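Local coordinates for protein laccase (Botrytis aclada, PDB 3SQR) that couples the one-electron oxidation of phenolic substrates to the reduction of dioxygen to water at copper centres, and probably serves in lignin degradation and detoxification of lignin-derived products, at residues I110-N115 / L153-Q158; E117-S122 / S169-Q174; I123-I128 / T165-H170. One frame throughout, in Å; residues are numbered along the deposited sequence.

Contact 1 of 3, residues I110-N115 / L153-Q158; sequences IHVTNN and LTYKFQ
Ile110 and Val112 pair with Tyr155 and Leu153 through four backbone hydrogen bonds, two in each antiparallel hydrogen-bonded pair; Ile110 N to Tyr155 O, at 2.8 Å, is the straightest (170°). Ile110 O, which accepts from Tyr155 N, also lies 3.4 Å from Thr154 CA in a CH...O contact.

Between these pairs sits the non-hydrogen-bonded pair His111 and Thr154, whose side chains carry the polar contact. They run side by side, and Thr154 OG1 meets His111 ND1 at the ring edge, near the ring plane, at 2.8 Å. Thr154 turns OG1 anti to its carbonyl carbon (chi1 -58°), while its methyl CG2 lies 3.4 Å from the same His111 ND1. His111 NE2 bonds to Glu69, and the imidazole stacks on Trp71.

The apolar contacts occupy the other face of the sheet. Val112 CG2 reaches Tyr155 CD1 at 3.7 Å, and Leu153 CG lies against one face of that ring, toward its rim. Ile110 CD1 touches Phe157 CZ at 3.9 Å. Tyr155 OH ends in hydrogen bonds with Gln144 and Ile123 N.

The pairing thus joins an edge strand of the first cupredoxin-like domain to its neighbour, with a buried aliphatic-aromatic layer on one face. On the other, partners at both ring nitrogens fix the rotation of His111, and the Glu69 carboxylate would be expected to favour a proton on NE2.

Contact 2 of 3, residues E117-S122 / S169-Q174; sequences EHNGTS and SHFSLQ. With CU (copper (II) ion), chain E; NAG (2-acetamido-2-deoxy-beta-D-glucopyranose), chain B; NAG (2-acetamido-2-deoxy-beta-D-glucopyranose), chain H.
Gln174 and Asn119 reach toward each other tip to tip, their amide planes 33° apart. Gln174 NE2 gives one hydrogen to Asn119 OD1 at 2.9 Å, nearly straight and in the plane of its own amide, and the other to Gly120 O, which lies tilted from that plane. The oxygen end is gripped as well: Gln174 OE1 accepts from Thr121 OG1 at 2.7 Å, the Thr121 side chain crossing the glutamine at about a right angle, and from Ser169 OG, which sits on a lone pair. Four bonds therefore fix the rotation of this buried amide and show which end is nitrogen. Ser169 OG in turn accepts from Phe171 N, an ST turn, and a type II' turn follows from Phe171 to Gln174.

One face of the Phe171 ring lies against the backbone of Gly120. With CG anti to its backbone N (chi1 179°), Phe171 places this face under Gly120 O, 3.3 Å above the plane and over its centre, and Gly120 CA makes a CH-pi contact 4.2 Å from the Phe171 centroid. The Phe171 ring also stacks with Trp415.

Asn119 ND2 is glycosylated, bound to C1 of an N-acetylglucosamine at 1.4 Å, and also donates to His118 O. At the far end His170 N bonds to Ser122 O at 2.8 Å, and His170 NE2 binds a copper ion at 2.1 Å, together with His468, His525 and a water.

The loops pack on strand 86-91, whose Met89 touches Asn119 and Gln174, and on helix 210-217, whose Phe211 touches Gln174; Leu173 reaches helix 529-533.

Contact 3 of 3, residues I123-I128 / T165-H170; sequences IHWHGI and TWYHSH. With CU (copper (II) ion), chain F; CU (copper (II) ion), chain E.
The imidazole of His126 lies in an offset stack on the five-membered ring of Trp166, planes 23° apart and centroids 4.5 Å apart, with Trp166 NE1 over one face, toward the rim. The same face of Trp166 carries His126 CB in a CH-pi contact and, toward the rim, His168 CD2. At the edge of the His126 ring, in plane, is His168 NE2; the two rings meet rim to rim, neither covering the other. His124 turns an edge toward the face of His168, planes at 74°, while His170 turns its edge toward the face of His124 in an offset edge-to-face pair, His170 CD2 lying 3.7 Å from His124 CG.

The rim-to-rim pair shares a metal: His126 ND1 and His168 NE2 each bind one copper ion at 2.0 Å, and His527 supplies the third protein ligand. His168 CG lies between its backbone N and carbonyl carbon (chi1 57°), and ND1 donates to Ser169 O. His126 NE2 bonds to Asp500 and His124 ND1 to Asp137 O, so second-shell oxygens orient both rings. This is the paired His-X-His arrangement of multicopper oxidases: His124 and His126 on segment 123-128, His168 and His170 on the antiparallel segment 165-170, lining the trinuclear centre where dioxygen is reduced. The copper ion held by His170 lies 4.6 Å from the copper ion of His126 and His168; His124 probably serves a type 2 copper, as in relatives.

Antiparallel pairing sets the spacing: His124 and His168 exchange two backbone bonds of 2.9 Å, N to O each way, and His126 N bonds to Trp166 O. Facing away from the coppers, Trp125 CE3 presses on Tyr167 CB at 3.3 Å, and Tyr167 OH ends on Pro98 O.

Overall arrangement
Along the chain, residues 110-115 come first and lead through 117-122 straight into 123-128; strand 153-158 then returns to close contact 1, and 165-170, running on into 169-174, closes contacts 3 and 2. Contact 1 therefore crosses both others, while contact 3 nests within the span of contact 2 and shares Ser169 and His170 with it. Contact 1 belongs to one four-stranded sheet of the domain and contact 3 to the other; Phe157 and Ile110 of the first pack on Trp125 of the second. Contact 2 joins the loops at one end of the sandwich, where Asn114 ND2 probably bonds to Asn119 O.

Contact 1 of 3, residues I110-N115 / L153-Q158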
loop_
_atom_site.group_PDB
_atom_site.type_symbol
_atom_site.label_atom_id
_atom_site.label_comp_id
_atom_site.label_asym_id
_atom_site.label_seq_id
_atom_site.Cartn_x
_atom_site.Cartn_y
_atom_site.Cartn_z
ATOM N N ILE A 110 15.349 8.505 -7.932
ATOM C CA ILE A 110 15.277 8.614 -6.489
ATOM C C ILE A 110 16.481 7.907 -5.888
ATOM O O ILE A 110 16.556 6.712 -5.888
ATOM C CB ILE A 110 14.015 8.038 -5.924
ATOM C CG1 ILE A 110 12.801 8.617 -6.701
ATOM C CG2 ILE A 110 13.985 8.248 -4.368
ATOM C CD1 ILE A 110 11.500 7.852 -6.556
ATOM N N HIS A 111 17.431 8.702 -5.435
ATOM C CA HIS A 111 18.638 8.206 -4.786
ATOM C C HIS A 111 18.353 7.861 -3.366
ATOM O O HIS A 111 18.066 8.766 -2.574
ATOM C CB HIS A 111 19.757 9.242 -4.811
ATOM C CG HIS A 111 19.970 9.870 -6.150
ATOM N ND1 HIS A 111 20.763 9.294 -7.119
ATOM C CD2 HIS A 111 19.527 11.036 -6.672
ATOM C CE1 HIS A 111 20.767 10.063 -8.195
ATOM N NE2 HIS A 111 20.041 11.137 -7.946
ATOM N N VAL A 112 18.391 6.565 -3.036
ATOM C CA VAL A 112 18.032 6.095 -1.712
ATOM C C VAL A 112 19.285 5.630 -1.029
ATOM O O VAL A 112 19.858 4.595 -1.399
ATOM C CB VAL A 112 17.017 4.970 -1.707
ATOM C CG1 VAL A 112 16.714 4.537 -0.291
ATOM C CG2 VAL A 112 15.666 5.493 -2.383
ATOM N N THR A 113 19.640 6.345 0.023
ATOM C CA THR A 113 20.817 5.963 0.841
ATOM C C THR A 113 20.364 5.382 2.136
ATOM O O THR A 113 19.518 5.963 2.847
ATOM C CB THR A 113 21.708 7.196 1.114
ATOM O OG1 THR A 113 22.152 7.795 -0.135
ATOM C CG2 THR A 113 22.910 6.788 2.034
ATOM N N ASN A 114 20.864 4.183 2.439
ATOM C CA ASN A 114 20.542 3.526 3.673
ATOM C C ASN A 114 21.452 4.017 4.757
ATOM O O ASN A 114 22.567 3.562 4.876
ATOM C CB ASN A 114 20.668 1.983 3.598
ATOM C CG ASN A 114 20.265 1.323 4.836
ATOM O OD1 ASN A 114 19.801 1.973 5.793
ATOM N ND2 ASN A 114 20.345 -0.046 4.847
ATOM N N ASN A 115 20.936 4.878 5.602
ATOM C CA ASN A 115 21.677 5.347 6.776
ATOM C C ASN A 115 21.276 4.712 8.102
ATOM O O ASN A 115 21.544 5.275 9.181
ATOM C CB ASN A 115 21.654 6.870 6.833
ATOM C CG ASN A 115 22.486 7.477 5.751
ATOM O OD1 ASN A 115 23.675 7.099 5.551
ATOM N ND2 ASN A 115 21.861 8.374 4.964
ATOM N N LEU A 153 21.149 3.232 -3.537
ATOM C CA LEU A 153 20.600 2.674 -4.730
ATOM C C LEU A 153 19.749 3.744 -5.313
ATOM O O LEU A 153 18.905 4.239 -4.602
ATOM C CB LEU A 153 19.725 1.478 -4.438
ATOM C CG LEU A 153 19.073 0.839 -5.650
ATOM C CD1 LEU A 153 20.012 0.523 -6.878
ATOM C CD2 LEU A 153 18.286 -0.403 -5.153
ATOM N N THR A 154 19.982 4.019 -6.592
ATOM C CA THR A 154 19.167 5.009 -7.344
ATOM C C THR A 154 18.067 4.293 -8.115
ATOM O O THR A 154 18.301 3.610 -9.089
ATOM C CB THR A 154 20.041 5.852 -8.256
ATOM O OG1 THR A 154 21.033 6.513 -7.443
ATOM C CG2 THR A 154 19.162 6.921 -9.040
ATOM N N TYR A 155 16.833 4.525 -7.696
ATOM C CA TYR A 155 15.689 3.966 -8.373
ATOM C C TYR A 155 15.318 4.895 -9.506
ATOM O O TYR A 155 15.323 6.102 -9.349
ATOM C CB TYR A 155 14.537 3.798 -7.401
ATOM C CG TYR A 155 14.768 2.773 -6.284
ATOM C CD1 TYR A 155 15.494 3.067 -5.122
ATOM C CD2 TYR A 155 14.265 1.505 -6.395
ATOM C CE1 TYR A 155 15.667 2.156 -4.115
ATOM C CE2 TYR A 155 14.422 0.606 -5.414
ATOM C CZ TYR A 155 15.126 0.888 -4.271
ATOM O OH TYR A 155 15.239 -0.073 -3.276
ATOM N N LYS A 156 15.060 4.304 -10.653
ATOM C CA LYS A 156 14.619 5.025 -11.814
ATOM C C LYS A 156 13.422 4.425 -12.420
ATOM O O LYS A 156 13.458 3.255 -12.818
ATOM C CB LYS A 156 15.784 5.075 -12.836
ATOM C CG LYS A 156 16.995 5.865 -12.333
ATOM C CD LYS A 156 18.065 5.972 -13.487
ATOM C CE LYS A 156 19.339 6.719 -13.052
ATOM N NZ LYS A 156 20.061 7.334 -14.282
ATOM N N PHE A 157 12.339 5.217 -12.623
ATOM C CA PHE A 157 11.214 4.708 -13.248
ATOM C C PHE A 157 10.378 5.844 -13.745
ATOM O O PHE A 157 10.546 6.963 -13.267
ATOM C CB PHE A 157 10.382 3.769 -12.370
ATOM C CG PHE A 157 9.977 4.350 -11.062
ATOM C CD1 PHE A 157 10.798 4.234 -9.963
ATOM C CD2 PHE A 157 8.783 5.043 -10.913
ATOM C CE1 PHE A 157 10.434 4.734 -8.718
ATOM C CE2 PHE A 157 8.438 5.563 -9.641
ATOM C CZ PHE A 157 9.281 5.368 -8.541
ATOM N N GLN A 158 9.620 5.559 -14.776
ATOM C CA GLN A 158 8.595 6.474 -15.228
ATOM C C GLN A 158 7.304 6.254 -14.508
ATOM O O GLN A 158 6.859 5.112 -14.273
ATOM C CB GLN A 158 8.339 6.359 -16.747
ATOM C CG GLN A 158 7.533 7.468 -17.318
ATOM C CD GLN A 158 7.487 7.418 -18.828
ATOM O OE1 GLN A 158 7.602 6.330 -19.410
ATOM N NE2 GLN A 158 7.277 8.597 -19.481
#

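Contact 2 of 3, residues E117-S122 / S169-Q174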
loop_
_atom_site.group_PDB
_atom_site.type_symbol
_atom_site.label_atom_id
_atom_site.label_comp_id
_atom_site.label_asym_id
_atom_site.label_seq_id
_atom_site.Cartn_x
_atom_site.Cartn_y
_atom_site.Cartn_z
ATOM N N GLU A 117 22.066 1.619 10.628
ATOM C CA GLU A 117 23.267 0.846 10.895
ATOM C C GLU A 117 23.061 -0.669 10.830
ATOM O O GLU A 117 23.982 -1.388 10.455
ATOM C CB GLU A 117 23.800 1.213 12.283
ATOM C CG GLU A 117 24.437 2.590 12.338
ATOM C CD GLU A 117 25.562 2.646 13.360
ATOM O OE1 GLU A 117 25.353 2.193 14.527
ATOM O OE2 GLU A 117 26.670 3.098 12.964
ATOM N N HIS A 118 21.871 -1.144 11.196
ATOM C CA HIS A 118 21.654 -2.577 11.521
ATOM C C HIS A 118 20.548 -3.275 10.709
ATOM O O HIS A 118 20.100 -4.348 11.088
ATOM C CB HIS A 118 21.387 -2.734 13.034
ATOM C CG HIS A 118 22.493 -2.204 13.893
ATOM N ND1 HIS A 118 23.815 -2.531 13.684
ATOM C CD2 HIS A 118 22.475 -1.352 14.941
ATOM C CE1 HIS A 118 24.568 -1.897 14.573
ATOM N NE2 HIS A 118 23.781 -1.178 15.351
ATOM N N ASN A 119 20.046 -2.620 9.652
ATOM C CA ASN A 119 19.129 -3.260 8.702
ATOM C C ASN A 119 19.571 -2.893 7.299
ATOM O O ASN A 119 19.989 -1.742 7.066
ATOM C CB ASN A 119 17.662 -2.724 8.783
ATOM C CG ASN A 119 16.865 -3.149 9.962
ATOM O OD1 ASN A 119 15.788 -2.643 10.130
ATOM N ND2 ASN A 119 17.346 -4.083 10.786
ATOM N N GLY A 120 19.435 -3.816 6.358
ATOM C CA GLY A 120 19.279 -3.475 4.957
ATOM C C GLY A 120 17.976 -2.662 4.818
ATOM O O GLY A 120 17.219 -2.539 5.742
ATOM N N THR A 121 17.716 -2.224 3.604
ATOM C CA THR A 121 16.413 -1.630 3.308
ATOM C C THR A 121 16.184 -1.774 1.800
ATOM O O THR A 121 17.052 -2.064 1.031
ATOM C CB THR A 121 16.328 -0.200 3.779
ATOM O OG1 THR A 121 14.930 0.210 3.816
ATOM C CG2 THR A 121 17.124 0.765 2.860
ATOM N N SER A 122 14.979 -1.468 1.353
ATOM C CA SER A 122 14.614 -1.681 -0.017
ATOM C C SER A 122 13.297 -0.973 -0.147
ATOM O O SER A 122 12.406 -1.285 0.624
ATOM C CB SER A 122 14.334 -3.149 -0.256
ATOM O OG SER A 122 14.148 -3.324 -1.630
ATOM N N SER A 169 9.251 1.183 2.681
ATOM C CA SER A 169 10.164 0.029 2.700
ATOM C C SER A 169 9.394 -1.254 2.503
ATOM O O SER A 169 8.301 -1.415 3.032
ATOM C CB SER A 169 10.926 -0.052 4.007
ATOM O OG SER A 169 11.661 -1.280 4.034
ATOM N N HIS A 170 9.976 -2.171 1.718
ATOM C CA HIS A 170 9.413 -3.470 1.576
ATOM C C HIS A 170 10.400 -4.482 2.211
ATOM O O HIS A 170 10.303 -5.671 1.999
ATOM C CB HIS A 170 9.166 -3.784 0.122
ATOM C CG HIS A 170 7.938 -4.584 -0.130
ATOM N ND1 HIS A 170 7.715 -5.803 0.442
ATOM C CD2 HIS A 170 6.823 -4.316 -0.873
ATOM C CE1 HIS A 170 6.562 -6.288 0.021
ATOM N NE2 HIS A 170 5.980 -5.391 -0.756
ATOM N N PHE A 171 11.233 -4.000 3.110
ATOM C CA PHE A 171 12.221 -4.818 3.798
ATOM C C PHE A 171 11.678 -5.086 5.188
ATOM O O PHE A 171 11.592 -4.185 6.069
ATOM C CB PHE A 171 13.540 -4.087 3.855
ATOM C CG PHE A 171 14.621 -4.833 4.569
ATOM C CD1 PHE A 171 14.695 -4.770 5.941
ATOM C CD2 PHE A 171 15.549 -5.526 3.859
ATOM C CE1 PHE A 171 15.708 -5.424 6.619
ATOM C CE2 PHE A 171 16.589 -6.208 4.510
ATOM C CZ PHE A 171 16.640 -6.160 5.899
ATOM N N SER A 172 11.163 -6.296 5.353
ATOM C CA SER A 172 10.667 -6.723 6.646
ATOM C C SER A 172 9.648 -5.693 7.192
ATOM O O SER A 172 8.817 -5.189 6.397
ATOM C CB SER A 172 11.860 -7.070 7.617
ATOM O OG SER A 172 11.358 -7.471 8.900
ATOM N N LEU A 173 9.617 -5.420 8.487
ATOM C CA LEU A 173 8.520 -4.617 9.065
ATOM C C LEU A 173 8.784 -3.136 9.092
ATOM O O LEU A 173 8.072 -2.404 9.759
ATOM C CB LEU A 173 8.266 -5.074 10.521
ATOM C CG LEU A 173 7.870 -6.525 10.724
ATOM C CD1 LEU A 173 8.007 -6.882 12.250
ATOM C CD2 LEU A 173 6.446 -6.719 10.283
ATOM N N GLN A 174 9.781 -2.680 8.344
ATOM C CA GLN A 174 10.263 -1.298 8.525
ATOM C C GLN A 174 9.208 -0.260 8.333
ATOM O O GLN A 174 9.252 0.742 8.980
ATOM C CB GLN A 174 11.392 -0.966 7.592
ATOM C CG GLN A 174 12.679 -1.696 7.956
ATOM C CD GLN A 174 13.835 -1.438 6.984
ATOM O OE1 GLN A 174 13.638 -1.147 5.820
ATOM N NE2 GLN A 174 15.097 -1.618 7.467
HETATM CU CU CU E . 4.163 -5.432 -1.721
HETATM C C1 NAG B . 16.606 -4.506 11.925
HETATM C C2 NAG B . 16.653 -5.937 12.394
HETATM C C3 NAG B . 15.860 -6.294 13.641
HETATM C C4 NAG B . 16.278 -5.334 14.723
HETATM C C5 NAG B . 16.224 -3.880 14.198
HETATM C C6 NAG B . 16.877 -2.889 15.143
HETATM C C7 NAG B . 17.255 -7.193 10.349
HETATM C C8 NAG B . 16.704 -8.212 9.385
HETATM N N2 NAG B . 16.392 -6.876 11.329
HETATM O O3 NAG B . 16.121 -7.655 13.945
HETATM O O4 NAG B . 15.438 -5.382 15.837
HETATM O O5 NAG B . 16.932 -3.696 13.003
HETATM O O6 NAG B . 16.333 -1.613 14.901
HETATM O O7 NAG B . 18.395 -6.763 10.205
HETATM C C1 NAG H . 18.513 2.345 15.364
HETATM C C2 NAG H . 19.202 1.022 15.204
HETATM C C3 NAG H . 19.053 0.226 16.478
HETATM C C4 NAG H . 19.563 0.995 17.696
HETATM C C5 NAG H . 18.856 2.337 17.691
HETATM C C6 NAG H . 19.347 3.179 18.875
HETATM C C7 NAG H . 18.915 0.083 13.001
HETATM C C8 NAG H . 17.983 -0.707 12.142
HETATM N N2 NAG H . 18.491 0.269 14.192
HETATM O O3 NAG H . 19.714 -0.994 16.309
HETATM O O4 NAG H . 19.194 0.278 18.865
HETATM O O5 NAG H . 19.154 2.996 16.466
HETATM O O6 NAG H . 20.712 3.468 18.657
HETATM O O7 NAG H . 19.971 0.505 12.570
HETATM O O HOH W 1 3.751 -3.686 -0.650
#

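Contact 3 of 3, residues I123-I128 / T165-H170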
loop_
_atom_site.group_PDB
_atom_site.type_symbol
_atom_site.label_atom_id
_atom_site.label_comp_id
_atom_site.label_asym_id
_atom_site.label_seq_id
_atom_site.Cartn_x
_atom_site.Cartn_y
_atom_site.Cartn_z
ATOM N N ILE A 123 13.173 -0.067 -1.105
ATOM C CA ILE A 123 12.019 0.833 -1.143
ATOM C C ILE A 123 11.171 0.506 -2.321
ATOM O O ILE A 123 11.654 0.522 -3.459
ATOM C CB ILE A 123 12.445 2.288 -1.236
ATOM C CG1 ILE A 123 13.475 2.614 -0.181
ATOM C CG2 ILE A 123 11.182 3.268 -1.130
ATOM C CD1 ILE A 123 13.189 2.250 1.245
ATOM N N HIS A 124 9.891 0.250 -2.032
ATOM C CA HIS A 124 8.879 -0.064 -3.001
ATOM C C HIS A 124 7.947 1.171 -3.230
ATOM O O HIS A 124 7.614 1.907 -2.352
ATOM C CB HIS A 124 8.066 -1.270 -2.551
ATOM C CG HIS A 124 6.849 -1.522 -3.373
ATOM N ND1 HIS A 124 6.921 -1.896 -4.701
ATOM C CD2 HIS A 124 5.533 -1.537 -3.042
ATOM C CE1 HIS A 124 5.688 -2.024 -5.179
ATOM N NE2 HIS A 124 4.830 -1.840 -4.187
ATOM N N TRP A 125 7.566 1.313 -4.472
ATOM C CA TRP A 125 6.746 2.452 -4.959
ATOM C C TRP A 125 5.394 1.810 -5.211
ATOM O O TRP A 125 5.194 1.090 -6.200
ATOM C CB TRP A 125 7.429 3.072 -6.197
ATOM C CG TRP A 125 8.914 3.099 -6.009
ATOM C CD1 TRP A 125 9.827 2.129 -6.416
ATOM C CD2 TRP A 125 9.664 4.054 -5.272
ATOM N NE1 TRP A 125 11.056 2.457 -5.960
ATOM C CE2 TRP A 125 10.982 3.593 -5.215
ATOM C CE3 TRP A 125 9.321 5.222 -4.548
ATOM C CZ2 TRP A 125 11.950 4.235 -4.515
ATOM C CZ3 TRP A 125 10.296 5.872 -3.833
ATOM C CH2 TRP A 125 11.623 5.394 -3.832
ATOM N N HIS A 126 4.488 1.982 -4.235
ATOM C CA HIS A 126 3.320 1.151 -4.182
ATOM C C HIS A 126 2.408 1.369 -5.378
ATOM O O HIS A 126 1.926 2.439 -5.651
ATOM C CB HIS A 126 2.616 1.239 -2.818
ATOM C CG HIS A 126 1.483 0.306 -2.719
ATOM N ND1 HIS A 126 1.394 -0.653 -1.754
ATOM C CD2 HIS A 126 0.340 0.230 -3.440
ATOM C CE1 HIS A 126 0.262 -1.306 -1.896
ATOM N NE2 HIS A 126 -0.383 -0.819 -2.941
ATOM N N GLY A 127 2.074 0.262 -6.026
ATOM C CA GLY A 127 1.148 0.255 -7.120
ATOM C C GLY A 127 1.755 0.741 -8.425
ATOM O O GLY A 127 1.066 0.768 -9.444
ATOM N N ILE A 128 3.039 1.079 -8.401
ATOM C CA ILE A 128 3.694 1.569 -9.573
ATOM C C ILE A 128 3.990 0.381 -10.464
ATOM O O ILE A 128 4.657 -0.527 -10.054
ATOM C CB ILE A 128 4.973 2.410 -9.244
ATOM C CG1 ILE A 128 4.555 3.679 -8.442
ATOM C CG2 ILE A 128 5.653 2.904 -10.526
ATOM C CD1 ILE A 128 3.555 4.659 -9.160
ATOM N N THR A 165 -0.673 7.413 -4.340
ATOM C CA THR A 165 -0.065 6.229 -3.774
ATOM C C THR A 165 0.954 6.644 -2.741
ATOM O O THR A 165 0.929 7.770 -2.220
ATOM C CB THR A 165 0.438 5.224 -4.844
ATOM O OG1 THR A 165 0.649 3.979 -4.184
ATOM C CG2 THR A 165 1.718 5.735 -5.570
ATOM N N TRP A 166 1.825 5.697 -2.413
ATOM C CA TRP A 166 2.755 5.880 -1.337
ATOM C C TRP A 166 3.971 5.052 -1.681
ATOM O O TRP A 166 3.884 4.168 -2.506
ATOM C CB TRP A 166 2.153 5.488 -0.000
ATOM C CG TRP A 166 1.633 4.072 0.178
ATOM C CD1 TRP A 166 0.743 3.383 -0.638
ATOM C CD2 TRP A 166 1.886 3.209 1.286
ATOM N NE1 TRP A 166 0.428 2.170 -0.057
ATOM C CE2 TRP A 166 1.139 2.026 1.097
ATOM C CE3 TRP A 166 2.682 3.313 2.419
ATOM C CZ2 TRP A 166 1.228 0.937 1.985
ATOM C CZ3 TRP A 166 2.751 2.277 3.328
ATOM C CH2 TRP A 166 2.035 1.077 3.114
ATOM N N TYR A 167 5.076 5.382 -1.049
ATOM C CA TYR A 167 6.293 4.553 -1.189
ATOM C C TYR A 167 6.623 4.091 0.195
ATOM O O TYR A 167 6.376 4.802 1.187
ATOM C CB TYR A 167 7.440 5.319 -1.834
ATOM C CG TYR A 167 7.922 6.516 -1.075
ATOM C CD1 TYR A 167 7.272 7.712 -1.120
ATOM C CD2 TYR A 167 9.097 6.458 -0.320
ATOM C CE1 TYR A 167 7.757 8.836 -0.416
ATOM C CE2 TYR A 167 9.571 7.554 0.369
ATOM C CZ TYR A 167 8.880 8.746 0.332
ATOM O OH TYR A 167 9.357 9.786 1.040
ATOM N N HIS A 168 7.257 2.910 0.305
ATOM C CA HIS A 168 7.535 2.430 1.623
ATOM C C HIS A 168 8.592 1.384 1.574
ATOM O O HIS A 168 8.776 0.751 0.573
ATOM C CB HIS A 168 6.309 1.866 2.314
ATOM C CG HIS A 168 5.612 0.746 1.579
ATOM N ND1 HIS A 168 5.977 -0.580 1.704
ATOM C CD2 HIS A 168 4.503 0.760 0.806
ATOM C CE1 HIS A 168 5.146 -1.323 0.980
ATOM N NE2 HIS A 168 4.217 -0.531 0.453
ATOM N N SER A 169 9.251 1.183 2.681
ATOM C CA SER A 169 10.164 0.029 2.700
ATOM C C SER A 169 9.394 -1.254 2.503
ATOM O O SER A 169 8.301 -1.415 3.032
ATOM C CB SER A 169 10.926 -0.052 4.007
ATOM O OG SER A 169 11.661 -1.280 4.034
ATOM N N HIS A 170 9.976 -2.171 1.718
ATOM C CA HIS A 170 9.413 -3.470 1.576
ATOM C C HIS A 170 10.400 -4.482 2.211
ATOM O O HIS A 170 10.303 -5.671 1.999
ATOM C CB HIS A 170 9.166 -3.784 0.122
ATOM C CG HIS A 170 7.938 -4.584 -0.130
ATOM N ND1 HIS A 170 7.715 -5.803 0.442
ATOM C CD2 HIS A 170 6.823 -4.316 -0.873
ATOM C CE1 HIS A 170 6.562 -6.288 0.021
ATOM N NE2 HIS A 170 5.980 -5.391 -0.756
HETATM CU CU CU F . 2.569 -1.352 -0.327
HETATM CU CU CU E . 4.163 -5.432 -1.721
HETATM O O HOH W 1 3.751 -3.686 -0.650
#